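Local coordinates for PUM-HD domain-containing protein (Caenorhabditis elegans, PDB 7CGK) that probably binds the 3'-untranslated regions of messenger RNAs through its Pumilio homology domain, a curved stack of helical repeats, and is seen here with RNA bound, at residues V158-I163 and C195-R200; M316-T321 and L352-Q357. The protein carries 2 engineered substitutions. All coordinates share one frame; numbering follows the deposited sequence.

Contact 1. Residues V158-I163 and C195-R200. With nucleotides of chain B.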
ATOM      1  N   VAL A 158       4.565   7.643  -5.213  1.00 24.32           N
ATOM      2  CA  VAL A 158       5.615   8.532  -4.733  1.00 25.81           C
ATOM      3  C   VAL A 158       5.412   8.841  -3.251  1.00 28.21           C
ATOM      4  O   VAL A 158       6.347   8.759  -2.445  1.00 24.81           O
ATOM      5  CB  VAL A 158       5.631   9.812  -5.591  1.00 27.32           C
ATOM      6  CG1 VAL A 158       6.623  10.808  -5.078  1.00 23.82           C
ATOM      7  CG2 VAL A 158       5.898   9.456  -7.047  1.00 25.08           C
ATOM      8  N   VAL A 159       4.178   9.198  -2.871  1.00 25.38           N
ATOM      9  CA  VAL A 159       3.877   9.524  -1.478  1.00 25.31           C
ATOM     10  C   VAL A 159       4.102   8.315  -0.569  1.00 29.12           C
ATOM     11  O   VAL A 159       4.608   8.453   0.550  1.00 26.14           O
ATOM     12  CB  VAL A 159       2.433  10.040  -1.357  1.00 25.46           C
ATOM     13  CG1 VAL A 159       2.074  10.260   0.090  1.00 23.73           C
ATOM     14  CG2 VAL A 159       2.260  11.291  -2.151  1.00 25.97           C
ATOM     15  N   GLN A 160       3.695   7.118  -1.011  1.00 25.91           N
ATOM     16  CA  GLN A 160       3.910   5.937  -0.178  1.00 28.30           C
ATOM     17  C   GLN A 160       5.395   5.686   0.041  1.00 29.00           C
ATOM     18  O   GLN A 160       5.815   5.384   1.161  1.00 29.71           O
ATOM     19  CB  GLN A 160       3.246   4.704  -0.792  1.00 24.43           C
ATOM     20  CG  GLN A 160       1.729   4.716  -0.688  1.00 24.80           C
ATOM     21  CD  GLN A 160       1.087   3.537  -1.402  1.00 27.25           C
ATOM     22  OE1 GLN A 160       1.120   2.398  -0.924  1.00 28.22           O
ATOM     23  NE2 GLN A 160       0.515   3.806  -2.569  1.00 25.27           N
ATOM     24  N   LYS A 161       6.207   5.825  -1.010  1.00 27.45           N
ATOM     25  CA  LYS A 161       7.645   5.624  -0.855  1.00 29.03           C
ATOM     26  C   LYS A 161       8.241   6.639   0.104  1.00 28.19           C
ATOM     27  O   LYS A 161       9.136   6.301   0.893  1.00 28.90           O
ATOM     28  CB  LYS A 161       8.350   5.702  -2.214  1.00 27.98           C
ATOM     29  CG  LYS A 161       9.622   4.841  -2.280  1.00 32.96           C
ATOM     30  CD  LYS A 161       9.256   3.444  -2.776  1.00 40.52           C
ATOM     31  CE  LYS A 161      10.461   2.572  -3.086  1.00 43.91           C
ATOM     32  NZ  LYS A 161      10.860   1.752  -1.910  1.00 48.02           N
ATOM     33  N   ALA A 162       7.774   7.899   0.038  1.00 26.58           N
ATOM     34  CA  ALA A 162       8.271   8.914   0.961  1.00 30.64           C
ATOM     35  C   ALA A 162       8.030   8.488   2.400  1.00 31.31           C
ATOM     36  O   ALA A 162       8.906   8.644   3.257  1.00 30.98           O
ATOM     37  CB  ALA A 162       7.606  10.267   0.692  1.00 23.05           C
ATOM     38  N   ILE A 163       6.842   7.938   2.677  1.00 31.21           N
ATOM     39  CA  ILE A 163       6.466   7.546   4.027  1.00 27.02           C
ATOM     40  C   ILE A 163       7.277   6.337   4.480  1.00 27.96           C
ATOM     41  O   ILE A 163       7.658   6.238   5.651  1.00 25.42           O
ATOM     42  CB  ILE A 163       4.946   7.288   4.063  1.00 29.62           C
ATOM     43  CG1 ILE A 163       4.197   8.598   3.846  1.00 30.06           C
ATOM     44  CG2 ILE A 163       4.512   6.628   5.373  1.00 26.31           C
ATOM     45  CD1 ILE A 163       2.736   8.419   3.496  1.00 26.26           C
ATOM     46  N   CYS A 195      -6.355   5.656  -0.151  1.00 26.77           N
ATOM     47  CA  CYS A 195      -6.415   4.721   0.964  1.00 21.87           C
ATOM     48  C   CYS A 195      -5.072   4.046   1.199  1.00 25.40           C
ATOM     49  O   CYS A 195      -4.789   3.632   2.327  1.00 29.10           O
ATOM     50  CB  CYS A 195      -7.500   3.673   0.727  1.00 25.24           C
ATOM     51  SG  CYS A 195      -7.124   2.475  -0.553  1.00 28.20           S
ATOM     52  N   ARG A 196      -4.231   3.951   0.161  1.00 24.96           N
ATOM     53  CA  ARG A 196      -2.902   3.361   0.305  1.00 24.06           C
ATOM     54  C   ARG A 196      -1.970   4.292   1.064  1.00 24.65           C
ATOM     55  O   ARG A 196      -1.107   3.847   1.829  1.00 25.39           O
ATOM     56  CB  ARG A 196      -2.327   3.047  -1.083  1.00 27.86           C
ATOM     57  CG  ARG A 196      -3.250   2.188  -1.964  1.00 29.04           C
ATOM     58  CD  ARG A 196      -3.254   0.711  -1.521  1.00 28.34           C
ATOM     59  NE  ARG A 196      -3.669  -0.170  -2.611  1.00 30.34           N
ATOM     60  CZ  ARG A 196      -3.388  -1.469  -2.691  1.00 30.20           C
ATOM     61  NH1 ARG A 196      -2.687  -2.065  -1.733  1.00 23.39           N
ATOM     62  NH2 ARG A 196      -3.802  -2.168  -3.745  1.00 30.35           N
ATOM     63  N   VAL A 197      -2.125   5.591   0.854  1.00 24.06           N
ATOM     64  CA  VAL A 197      -1.378   6.568   1.632  1.00 24.74           C
ATOM     65  C   VAL A 197      -1.764   6.489   3.115  1.00 25.36           C
ATOM     66  O   VAL A 197      -0.895   6.439   3.994  1.00 27.92           O
ATOM     67  CB  VAL A 197      -1.592   7.967   1.029  1.00 22.20           C
ATOM     68  CG1 VAL A 197      -0.858   9.020   1.800  1.00 21.10           C
ATOM     69  CG2 VAL A 197      -1.136   7.952  -0.433  1.00 21.25           C
ATOM     70  N   VAL A 198      -3.066   6.452   3.424  1.00 21.83           N
ATOM     71  CA  VAL A 198      -3.466   6.365   4.833  1.00 22.94           C
ATOM     72  C   VAL A 198      -2.865   5.123   5.480  1.00 27.06           C
ATOM     73  O   VAL A 198      -2.359   5.176   6.607  1.00 28.20           O
ATOM     74  CB  VAL A 198      -5.001   6.376   4.983  1.00 26.19           C
ATOM     75  CG1 VAL A 198      -5.396   6.338   6.459  1.00 26.15           C
ATOM     76  CG2 VAL A 198      -5.631   7.576   4.286  1.00 22.06           C
ATOM     77  N   GLN A 199      -2.871   3.996   4.762  1.00 28.03           N
ATOM     78  CA  GLN A 199      -2.311   2.763   5.310  1.00 26.25           C
ATOM     79  C   GLN A 199      -0.815   2.903   5.618  1.00 31.72           C
ATOM     80  O   GLN A 199      -0.362   2.485   6.695  1.00 28.13           O
ATOM     81  CB  GLN A 199      -2.560   1.601   4.354  1.00 25.06           C
ATOM     82  CG  GLN A 199      -4.014   1.189   4.277  1.00 27.57           C
ATOM     83  CD  GLN A 199      -4.282   0.177   3.184  1.00 30.39           C
ATOM     84  OE1 GLN A 199      -3.893  -0.988   3.271  1.00 36.22           O
ATOM     85  NE2 GLN A 199      -4.944   0.621   2.146  1.00 28.41           N
ATOM     86  N   ARG A 200      -0.025   3.474   4.688  1.00 24.61           N
ATOM     87  CA  ARG A 200       1.408   3.620   4.967  1.00 25.97           C
ATOM     88  C   ARG A 200       1.619   4.483   6.187  1.00 27.89           C
ATOM     89  O   ARG A 200       2.459   4.173   7.039  1.00 31.13           O
ATOM     90  CB  ARG A 200       2.180   4.238   3.801  1.00 25.19           C
ATOM     91  CG  ARG A 200       2.067   3.552   2.503  1.00 32.64           C
ATOM     92  CD  ARG A 200       2.833   2.257   2.412  1.00 33.11           C
ATOM     93  NE  ARG A 200       2.128   1.145   3.046  1.00 35.00           N
ATOM     94  CZ  ARG A 200       1.049   0.525   2.570  1.00 34.33           C
ATOM     95  NH1 ARG A 200       0.465   0.902   1.428  1.00 26.45           N
ATOM     96  NH2 ARG A 200       0.560  -0.501   3.256  1.00 31.52           N
TER
ATOM     97  P     A B   5      -5.894  -5.012  -7.904  1.00 62.20           P
ATOM     98  OP1   A B   5      -6.491  -4.897  -9.259  1.00 65.41           O
ATOM     99  OP2   A B   5      -5.325  -6.316  -7.447  1.00 43.53           O
ATOM    100  O5'   A B   5      -4.712  -3.963  -7.773  1.00 57.11           O
ATOM    101  C5'   A B   5      -5.000  -2.648  -7.340  1.00 54.05           C
ATOM    102  C4'   A B   5      -4.136  -1.626  -8.028  1.00 60.46           C
ATOM    103  O4'   A B   5      -3.316  -0.990  -7.024  1.00 57.96           O
ATOM    104  C3'   A B   5      -3.170  -2.151  -9.087  1.00 56.19           C
ATOM    105  O3'   A B   5      -2.918  -1.104 -10.037  1.00 59.58           O
ATOM    106  C2'   A B   5      -1.905  -2.392  -8.281  1.00 50.45           C
ATOM    107  O2'   A B   5      -0.702  -2.375  -9.047  1.00 48.34           O
ATOM    108  C1'   A B   5      -1.957  -1.220  -7.316  1.00 48.95           C
ATOM    109  N9    A B   5      -1.233  -1.433  -6.073  1.00 39.35           N
ATOM    110  C8    A B   5      -0.623  -2.532  -5.515  1.00 34.83           C
ATOM    111  N7    A B   5      -0.022  -2.265  -4.385  1.00 31.94           N
ATOM    112  C5    A B   5      -0.274  -0.902  -4.240  1.00 35.61           C
ATOM    113  C6    A B   5       0.083   0.021  -3.273  1.00 31.12           C
ATOM    114  N6    A B   5       0.797  -0.314  -2.204  1.00 27.10           N
ATOM    115  N1    A B   5      -0.340   1.298  -3.470  1.00 32.59           N
ATOM    116  C2    A B   5      -1.075   1.631  -4.538  1.00 27.86           C
ATOM    117  N3    A B   5      -1.481   0.843  -5.518  1.00 28.87           N
ATOM    118  C4    A B   5      -1.024  -0.390  -5.272  1.00 31.93           C
ATOM    119  P     A B   4      -9.649  -8.839  -5.180  1.00 50.63           P
ATOM    120  OP1   A B   4      -9.774  -8.589  -6.634  1.00 50.08           O
ATOM    121  OP2   A B   4      -9.468 -10.238  -4.689  1.00 46.46           O
ATOM    122  O5'   A B   4      -8.475  -7.986  -4.520  1.00 50.26           O
ATOM    123  C5'   A B   4      -7.673  -7.117  -5.305  1.00 54.09           C
ATOM    124  C4'   A B   4      -8.157  -5.688  -5.232  1.00 55.15           C
ATOM    125  O4'   A B   4      -8.565  -5.370  -3.874  1.00 48.63           O
ATOM    126  C3'   A B   4      -7.109  -4.638  -5.577  1.00 47.76           C
ATOM    127  O3'   A B   4      -7.046  -4.381  -6.972  1.00 55.44           O
ATOM    128  C2'   A B   4      -7.561  -3.422  -4.780  1.00 42.82           C
ATOM    129  O2'   A B   4      -8.613  -2.763  -5.457  1.00 48.87           O
ATOM    130  C1'   A B   4      -8.139  -4.073  -3.528  1.00 42.71           C
ATOM    131  N9    A B   4      -7.147  -4.215  -2.448  1.00 37.01           N
ATOM    132  C8    A B   4      -6.477  -5.359  -2.113  1.00 28.75           C
ATOM    133  N7    A B   4      -5.665  -5.187  -1.092  1.00 32.94           N
ATOM    134  C5    A B   4      -5.823  -3.849  -0.726  1.00 29.57           C
ATOM    135  C6    A B   4      -5.249  -3.038   0.288  1.00 27.73           C
ATOM    136  N6    A B   4      -4.362  -3.454   1.190  1.00 27.76           N
ATOM    137  N1    A B   4      -5.624  -1.747   0.361  1.00 25.73           N
ATOM    138  C2    A B   4      -6.521  -1.300  -0.539  1.00 29.79           C
ATOM    139  N3    A B   4      -7.129  -1.960  -1.536  1.00 30.69           N
ATOM    140  C4    A B   4      -6.732  -3.242  -1.570  1.00 28.91           C
TER

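Contact 2. Residues M316-T321 and L352-Q357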
ATOM      1  N   MET A 316     -14.196 -17.219  13.624  1.00 36.44           N
ATOM      2  CA  MET A 316     -14.357 -17.352  15.071  1.00 42.96           C
ATOM      3  C   MET A 316     -13.858 -18.711  15.553  1.00 38.95           C
ATOM      4  O   MET A 316     -12.977 -18.796  16.414  1.00 40.74           O
ATOM      5  CB  MET A 316     -15.821 -17.164  15.476  1.00 33.18           C
ATOM      6  CG  MET A 316     -16.313 -15.769  15.426  1.00 35.56           C
ATOM      7  SD  MET A 316     -18.008 -15.642  16.046  1.00 46.59           S
ATOM      8  CE  MET A 316     -17.681 -15.810  17.761  1.00 41.54           C
ATOM      9  N   PHE A 317     -14.404 -19.788  14.981  1.00 35.17           N
ATOM     10  CA  PHE A 317     -14.019 -21.128  15.411  1.00 40.19           C
ATOM     11  C   PHE A 317     -12.523 -21.348  15.255  1.00 40.54           C
ATOM     12  O   PHE A 317     -11.896 -22.002  16.096  1.00 43.94           O
ATOM     13  CB  PHE A 317     -14.799 -22.189  14.629  1.00 37.51           C
ATOM     14  CG  PHE A 317     -16.175 -22.491  15.188  1.00 41.32           C
ATOM     15  CD1 PHE A 317     -17.272 -21.704  14.854  1.00 40.47           C
ATOM     16  CD2 PHE A 317     -16.379 -23.582  16.016  1.00 40.22           C
ATOM     17  CE1 PHE A 317     -18.539 -21.996  15.341  1.00 39.60           C
ATOM     18  CE2 PHE A 317     -17.640 -23.871  16.504  1.00 37.79           C
ATOM     19  CZ  PHE A 317     -18.720 -23.075  16.171  1.00 41.09           C
ATOM     20  N   ASP A 318     -11.926 -20.793  14.197  1.00 43.52           N
ATOM     21  CA  ASP A 318     -10.503 -21.014  13.960  1.00 43.59           C
ATOM     22  C   ASP A 318      -9.602 -20.187  14.871  1.00 39.67           C
ATOM     23  O   ASP A 318      -8.421 -20.516  14.994  1.00 44.24           O
ATOM     24  CB  ASP A 318     -10.133 -20.716  12.495  1.00 42.69           C
ATOM     25  CG  ASP A 318     -10.928 -21.569  11.483  1.00 53.57           C
ATOM     26  OD1 ASP A 318     -11.106 -21.093  10.328  1.00 53.93           O
ATOM     27  OD2 ASP A 318     -11.371 -22.703  11.828  1.00 44.11           O
ATOM     28  N   GLN A 319     -10.107 -19.126  15.511  1.00 37.70           N
ATOM     29  CA  GLN A 319      -9.233 -18.190  16.212  1.00 40.21           C
ATOM     30  C   GLN A 319      -9.416 -18.134  17.719  1.00 40.16           C
ATOM     31  O   GLN A 319      -8.518 -17.634  18.398  1.00 44.24           O
ATOM     32  CB  GLN A 319      -9.404 -16.756  15.670  1.00 36.03           C
ATOM     33  CG  GLN A 319      -9.122 -16.585  14.177  1.00 37.77           C
ATOM     34  CD  GLN A 319      -7.639 -16.620  13.822  1.00 41.56           C
ATOM     35  OE1 GLN A 319      -6.798 -16.100  14.559  1.00 41.07           O
ATOM     36  NE2 GLN A 319      -7.316 -17.230  12.681  1.00 41.65           N
ATOM     37  N   VAL A 320     -10.534 -18.607  18.261  1.00 38.48           N
ATOM     38  CA  VAL A 320     -10.812 -18.446  19.687  1.00 45.31           C
ATOM     39  C   VAL A 320     -10.222 -19.583  20.522  1.00 44.60           C
ATOM     40  O   VAL A 320      -9.770 -20.598  19.983  1.00 43.82           O
ATOM     41  CB  VAL A 320     -12.325 -18.334  19.938  1.00 41.91           C
ATOM     42  CG1 VAL A 320     -12.897 -17.130  19.214  1.00 33.41           C
ATOM     43  CG2 VAL A 320     -13.030 -19.635  19.548  1.00 37.17           C
ATOM     44  N   THR A 321     -10.242 -19.417  21.849  1.00 44.57           N
ATOM     45  CA  THR A 321      -9.737 -20.437  22.767  1.00 44.13           C
ATOM     46  C   THR A 321     -10.661 -21.651  22.774  1.00 49.26           C
ATOM     47  O   THR A 321     -11.806 -21.604  22.305  1.00 50.26           O
ATOM     48  CB  THR A 321      -9.634 -19.901  24.199  1.00 39.67           C
ATOM     49  OG1 THR A 321     -10.952 -19.703  24.727  1.00 42.59           O
ATOM     50  CG2 THR A 321      -8.881 -18.580  24.261  1.00 37.68           C
ATOM     51  N   LEU A 352     -16.666 -27.060   9.520  1.00 53.00           N
ATOM     52  CA  LEU A 352     -16.671 -27.007  10.977  1.00 54.47           C
ATOM     53  C   LEU A 352     -16.734 -28.382  11.631  1.00 58.02           C
ATOM     54  O   LEU A 352     -16.673 -28.460  12.866  1.00 57.09           O
ATOM     55  CB  LEU A 352     -17.850 -26.160  11.483  1.00 53.08           C
ATOM     56  CG  LEU A 352     -17.780 -24.651  11.226  1.00 51.63           C
ATOM     57  CD1 LEU A 352     -19.100 -23.966  11.538  1.00 44.80           C
ATOM     58  CD2 LEU A 352     -16.660 -24.047  12.043  1.00 45.86           C
ATOM     59  N   GLU A 353     -16.848 -29.462  10.840  1.00 59.43           N
ATOM     60  CA  GLU A 353     -17.082 -30.795  11.401  1.00 58.63           C
ATOM     61  C   GLU A 353     -16.047 -31.155  12.460  1.00 53.32           C
ATOM     62  O   GLU A 353     -16.381 -31.772  13.476  1.00 62.13           O
ATOM     63  CB  GLU A 353     -17.092 -31.851  10.289  1.00 55.58           C
ATOM     64  N   LYS A 354     -14.793 -30.747  12.259  1.00 56.07           N
ATOM     65  CA  LYS A 354     -13.733 -31.087  13.207  1.00 54.63           C
ATOM     66  C   LYS A 354     -14.004 -30.567  14.613  1.00 56.40           C
ATOM     67  O   LYS A 354     -13.435 -31.091  15.571  1.00 62.99           O
ATOM     68  CB  LYS A 354     -12.384 -30.555  12.715  1.00 57.15           C
ATOM     69  CG  LYS A 354     -12.420 -29.122  12.175  1.00 58.88           C
ATOM     70  CD  LYS A 354     -11.021 -28.577  11.901  1.00 55.31           C
ATOM     71  CE  LYS A 354     -11.084 -27.312  11.050  1.00 59.63           C
ATOM     72  NZ  LYS A 354      -9.746 -26.662  10.897  1.00 65.89           N
ATOM     73  N   TYR A 355     -14.855 -29.555  14.766  1.00 58.85           N
ATOM     74  CA  TYR A 355     -15.180 -29.047  16.092  1.00 55.11           C
ATOM     75  C   TYR A 355     -16.420 -29.692  16.689  1.00 56.74           C
ATOM     76  O   TYR A 355     -16.668 -29.514  17.885  1.00 59.87           O
ATOM     77  CB  TYR A 355     -15.382 -27.524  16.065  1.00 51.79           C
ATOM     78  CG  TYR A 355     -14.230 -26.767  15.455  1.00 48.29           C
ATOM     79  CD1 TYR A 355     -13.003 -26.680  16.110  1.00 47.61           C
ATOM     80  CD2 TYR A 355     -14.367 -26.130  14.226  1.00 47.94           C
ATOM     81  CE1 TYR A 355     -11.948 -25.984  15.552  1.00 45.10           C
ATOM     82  CE2 TYR A 355     -13.317 -25.436  13.662  1.00 45.83           C
ATOM     83  CZ  TYR A 355     -12.117 -25.368  14.331  1.00 43.50           C
ATOM     84  OH  TYR A 355     -11.084 -24.686  13.764  1.00 53.13           O
ATOM     85  N   PHE A 356     -17.207 -30.416  15.894  1.00 55.37           N
ATOM     86  CA  PHE A 356     -18.414 -31.064  16.382  1.00 56.05           C
ATOM     87  C   PHE A 356     -18.277 -32.581  16.463  1.00 61.21           C
ATOM     88  O   PHE A 356     -19.224 -33.249  16.893  1.00 61.55           O
ATOM     89  CB  PHE A 356     -19.612 -30.704  15.491  1.00 58.87           C
ATOM     90  CG  PHE A 356     -20.065 -29.261  15.603  1.00 58.99           C
ATOM     91  CD1 PHE A 356     -21.094 -28.906  16.467  1.00 56.95           C
ATOM     92  CD2 PHE A 356     -19.485 -28.270  14.822  1.00 57.05           C
ATOM     93  CE1 PHE A 356     -21.527 -27.590  16.568  1.00 50.36           C
ATOM     94  CE2 PHE A 356     -19.911 -26.948  14.917  1.00 53.08           C
ATOM     95  CZ  PHE A 356     -20.934 -26.610  15.792  1.00 52.58           C
ATOM     96  N   GLN A 357     -17.129 -33.137  16.074  1.00 63.28           N
ATOM     97  CA  GLN A 357     -16.921 -34.587  16.026  1.00 63.40           C
ATOM     98  C   GLN A 357     -17.143 -35.271  17.382  1.00 66.27           C
ATOM     99  O   GLN A 357     -16.712 -34.783  18.431  1.00 65.45           O
ATOM    100  CB  GLN A 357     -15.509 -34.898  15.512  1.00 56.55           C
TER

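Contact 1. Residues V158-I163 and C195-R200
Gln160 and Arg200 meet between helical segments 158-163 and 195-200, in consecutive predicted Pumilio repeats; the segments run parallel, their axes 9.2 Å apart at closest approach. On the RNA side, Gln160 CG lies anti to its carbonyl carbon (chi1 -72°), and the chain extended beyond it carries the amide out to the base of A5 of chain B. Gln160 OE1 takes two donors, Arg200 NH1 at 2.9 Å and N6 of A5 of chain B at 3.0 Å, while Gln160 NE2 gives a hydrogen to N1 of that base at 2.8 Å. The arginine bond thus helps fix which way the amide is flipped, with oxygen toward N6. Arg200 itself, bent at chi2 and chi3, is partly open to solvent, and its NE forms a salt bridge with Glu203.

Arg196 sends its guanidinium between two bases of chain B: Arg196 CZ lies 3.5 Å from A5 C5 over one face, and Arg196 NH1 is 3.4 Å from A4 C6 over the other. Gln199 reads A4 through the same pair of base atoms, N1 and N6. Glutamine at the base edge and a side chain slipped between bases are the hallmark of PUF-type recognition.

Away from the RNA, in contrast to partly exposed Arg200, the contact is buried and close. Val159 CG1 meets Val197 CG1 at 3.6 Å, their side chains crossing at about a right angle; Ile163 CD1 joins the same valine methyl, and its CG2 rests against Arg200 CB. Around this apolar patch, helix 172-178 brings Ile174 against Val159 and Ile163, and helix 146-150 adds Met150 to Val197. Elsewhere on helix 194-204, helix 230-240 packs Val233 on Cys195 and Val198.

Contact 2. Residues M316-T321 and L352-Q357
Phe317 is the bump of this contact, and Leu352, Tyr355 and Phe356 shape the hollow that receives it: an aromatic cluster with one leucine, where the C-terminal end of the Pumilio homology domain folds back on helix 309-319 of a predicted repeat. One face of the Phe317 ring takes Leu352 CD2 in a CH-pi contact, the methyl sitting 3.9 Å from the ring centroid. Tyr355 comes in obliquely, its ring plane turned 37° from that of Phe317, and the two side chains run alongside each other, pointing opposite ways; Phe317 CB tucks against Tyr355 CE2 at 3.7 Å. Farther out, Phe356 closes the hollow at the far end of the ring, with its CE2 4.1 Å from Phe317 CE2. Leu328 and Ile329 of helix 322-332 also pack on Phe317, so its ring is buried.

The polar rim lies along the tyrosine. Asp318 CG is anti to its own carbonyl carbon (chi1 -58°), which brings the carboxylate over to the Tyr355 hydroxyl. Lys354 lays its CG over the rim of one Tyr355 face, yet its NZ stays 4.4 Å from Asp318 OD2, too far for a salt bridge, though the charge may still attract. A phenylalanine in place of Tyr355 would probably keep much of the packing on Phe317 but leave Asp318 OD2 without its hydroxyl partner. The two carboxylate oxygens divide the work: OD1 accepts from Gln314 NE2 one turn back, and Asp318 OD2 accepts the hydrogen bond from Tyr355 OH at 2.8 Å through its anti lone pair.

Following the chain from its N terminus, contact 1 comes first: 158-163 meets 195-200 after an excursion of 31 residues that includes helices 172-178 and 184-189, joining two successive predicted repeats near the middle of the domain. The chain then runs on through several more helices before contact 2 opens at 316-321 and closes a loop of 30 residues, through helices 322-332, 336-341 and 345-350, at 352-357. The two loops are in series, neither nested nor crossed, and their nearest atoms are about 19 Å apart. Contact 1 takes part in base reading itself, whereas contact 2 ties the C-terminal tail to the last predicted repeat, its nearest atom about 8 Å from the RNA.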